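Local atomic coordinates of purine nucleoside phosphorylase (Anopheles gambiae, PDB entry 2P4S), a protein that catalyses the phosphorolytic cleavage of inosine, guanosine and their 2'-deoxy forms to a free purine base and pentose 1-phosphate in purine salvage. Residues 150-155 with 165-170. Sequence-based numbering, arbitrary orientation.
Sequences VGRLVF and CMQGRF. With PO4 (phosphate ion), chain D.
Strands 152-155 and 165-167 run antiparallel, their axes coming within 4.9 Å, as the two arms of a beta hairpin in the mixed sheet of the phosphorylase. Cys-165 and Val-154 form a hydrogen-bonded pair, Val-154 N reaching Cys-165 O at 2.9 Å. Where the arms end, a G1 beta bulge sets both Gly-151 and Arg-152 against Gln-167. Gln-167 O takes Gly-151 N almost head-on at 2.8 Å and Arg-152 N more obliquely at 3.2 Å. Gly-151 adopts a positive phi (90°), a conformation that a side chain would crowd.

Gln-167 buries more surface than any other residue of the two segments. With CG anti to the backbone N (chi1 -169°) and the rest extended, its side chain runs alongside Arg-152, on the face shared with Val-154 and Cys-165. Val-150 packs against its amide, CB 3.9 Å from Gln-167 CD, and lays CG1 over the centre of the Arg-152 guanidinium. That guanidinium bridges to Asp-134 on the adjoining strand. On the other face Leu-153 CD1 meets Met-166 CG at 3.9 Å, and Met-166 goes on to pack against Pro-184 and Met-188 of helix 178-191.

Beyond Gly-168 the chain leaves the hairpin for the phosphate site, where Ser-118 N, Ala-201 N and Ser-305 OG also bond the ion. Arg-169 is held by Glu-309 and Thr-199 O, and its NH1 donates to phosphate O2 at 2.9 Å, near the guanidinium plane.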
loop_
_atom_site.group_PDB
_atom_site.type_symbol
_atom_site.label_atom_id
_atom_site.label_comp_id
_atom_site.label_asym_id
_atom_site.label_seq_id
_atom_site.Cartn_x
_atom_site.Cartn_y
_atom_site.Cartn_z
ATOM N N VAL A 150 -3.955 -11.088 -26.438
ATOM C CA VAL A 150 -3.482 -12.177 -27.328
ATOM C C VAL A 150 -2.147 -12.795 -26.893
ATOM O O VAL A 150 -2.019 -14.024 -26.902
ATOM C CB VAL A 150 -3.433 -11.785 -28.836
ATOM C CG1 VAL A 150 -2.891 -12.943 -29.678
ATOM C CG2 VAL A 150 -4.851 -11.421 -29.325
ATOM N N GLY A 151 -1.174 -11.973 -26.507
ATOM C CA GLY A 151 0.109 -12.490 -26.046
ATOM C C GLY A 151 1.149 -12.682 -27.138
ATOM O O GLY A 151 1.746 -13.770 -27.242
ATOM N N ARG A 152 1.369 -11.656 -27.968
ATOM C CA ARG A 152 2.421 -11.684 -29.021
ATOM C C ARG A 152 3.205 -10.372 -29.055
ATOM O O ARG A 152 2.617 -9.313 -28.885
ATOM C CB ARG A 152 1.818 -11.854 -30.412
ATOM C CG ARG A 152 1.143 -13.148 -30.636
ATOM C CD ARG A 152 0.457 -13.141 -31.994
ATOM N NE ARG A 152 -0.344 -14.354 -32.137
ATOM C CZ ARG A 152 -1.488 -14.425 -32.814
ATOM N NH1 ARG A 152 -1.985 -13.352 -33.431
ATOM N NH2 ARG A 152 -2.148 -15.577 -32.859
ATOM N N LEU A 153 4.521 -10.465 -29.262
ATOM C CA LEU A 153 5.364 -9.345 -29.568
ATOM C C LEU A 153 5.442 -9.187 -31.112
ATOM O O LEU A 153 5.837 -10.126 -31.827
ATOM C CB LEU A 153 6.731 -9.573 -28.934
ATOM C CG LEU A 153 7.680 -8.391 -28.824
ATOM C CD1 LEU A 153 6.956 -7.177 -28.169
ATOM C CD2 LEU A 153 8.881 -8.796 -28.024
ATOM N N VAL A 154 4.980 -8.046 -31.621
ATOM C CA VAL A 154 4.850 -7.841 -33.055
ATOM C C VAL A 154 5.801 -6.710 -33.482
ATOM O O VAL A 154 5.704 -5.572 -32.986
ATOM C CB VAL A 154 3.395 -7.548 -33.489
ATOM C CG1 VAL A 154 3.236 -7.676 -34.960
ATOM C CG2 VAL A 154 2.450 -8.527 -32.879
ATOM N N PHE A 155 6.759 -7.028 -34.357
ATOM C CA PHE A 155 7.665 -6.008 -34.899
ATOM C C PHE A 155 7.102 -5.748 -36.266
ATOM O O PHE A 155 6.930 -6.671 -37.017
ATOM C CB PHE A 155 9.093 -6.536 -35.018
ATOM C CG PHE A 155 9.804 -6.717 -33.706
ATOM C CD1 PHE A 155 10.776 -5.799 -33.300
ATOM C CD2 PHE A 155 9.558 -7.839 -32.897
ATOM C CE1 PHE A 155 11.468 -5.950 -32.062
ATOM C CE2 PHE A 155 10.233 -8.007 -31.695
ATOM C CZ PHE A 155 11.225 -7.058 -31.277
ATOM N N CYS A 165 5.454 -3.878 -30.821
ATOM C CA CYS A 165 4.155 -3.805 -30.247
ATOM C C CYS A 165 3.812 -5.017 -29.338
ATOM O O CYS A 165 3.839 -6.188 -29.780
ATOM C CB CYS A 165 3.206 -3.620 -31.411
ATOM S SG CYS A 165 1.591 -3.364 -30.875
ATOM N N MET A 166 3.589 -4.747 -28.045
ATOM C CA MET A 166 3.045 -5.738 -27.121
ATOM C C MET A 166 1.564 -5.884 -27.310
ATOM O O MET A 166 0.774 -5.056 -26.849
ATOM C CB MET A 166 3.336 -5.401 -25.675
ATOM C CG MET A 166 4.694 -5.853 -25.215
ATOM S SD MET A 166 4.967 -5.342 -23.505
ATOM C CE MET A 166 4.037 -6.552 -22.536
ATOM N N GLN A 167 1.181 -6.929 -28.019
ATOM C CA GLN A 167 -0.220 -7.223 -28.200
ATOM C C GLN A 167 -0.710 -8.046 -27.018
ATOM O O GLN A 167 -0.644 -9.303 -27.022
ATOM C CB GLN A 167 -0.443 -7.968 -29.502
ATOM C CG GLN A 167 -1.913 -8.065 -29.857
ATOM C CD GLN A 167 -2.136 -8.876 -31.125
ATOM O OE1 GLN A 167 -1.267 -9.646 -31.532
ATOM N NE2 GLN A 167 -3.300 -8.713 -31.740
ATOM N N GLY A 168 -1.235 -7.338 -26.011
ATOM C CA GLY A 168 -1.517 -7.936 -24.707
ATOM C C GLY A 168 -0.422 -7.623 -23.721
ATOM O O GLY A 168 0.748 -7.532 -24.095
ATOM N N ARG A 169 -0.781 -7.479 -22.447
ATOM C CA ARG A 169 0.214 -7.198 -21.409
ATOM C C ARG A 169 0.023 -8.099 -20.171
ATOM O O ARG A 169 -0.796 -9.031 -20.195
ATOM C CB ARG A 169 0.212 -5.698 -21.024
ATOM C CG ARG A 169 -1.085 -5.213 -20.352
ATOM C CD ARG A 169 -0.873 -4.223 -19.189
ATOM N NE ARG A 169 -0.295 -2.934 -19.575
ATOM C CZ ARG A 169 -0.923 -2.020 -20.313
ATOM N NH1 ARG A 169 -2.178 -2.225 -20.727
ATOM N NH2 ARG A 169 -0.296 -0.882 -20.619
ATOM N N PHE A 170 0.810 -7.801 -19.122
ATOM C CA PHE A 170 0.904 -8.536 -17.843
ATOM C C PHE A 170 0.462 -7.630 -16.701
ATOM O O PHE A 170 0.865 -6.455 -16.642
ATOM C CB PHE A 170 2.371 -8.986 -17.566
ATOM C CG PHE A 170 3.033 -9.591 -18.771
ATOM C CD1 PHE A 170 2.392 -10.622 -19.490
ATOM C CD2 PHE A 170 4.247 -9.096 -19.250
ATOM C CE1 PHE A 170 2.989 -11.164 -20.631
ATOM C CE2 PHE A 170 4.838 -9.666 -20.410
ATOM C CZ PHE A 170 4.214 -10.679 -21.084
HETATM P P PO4 D . -5.419 -2.914 -19.124
HETATM O O1 PO4 D . -5.951 -2.147 -20.292
HETATM O O2 PO4 D . -4.301 -3.827 -19.629
HETATM O O3 PO4 D . -4.838 -2.056 -18.063
HETATM O O4 PO4 D . -6.556 -3.696 -18.537
#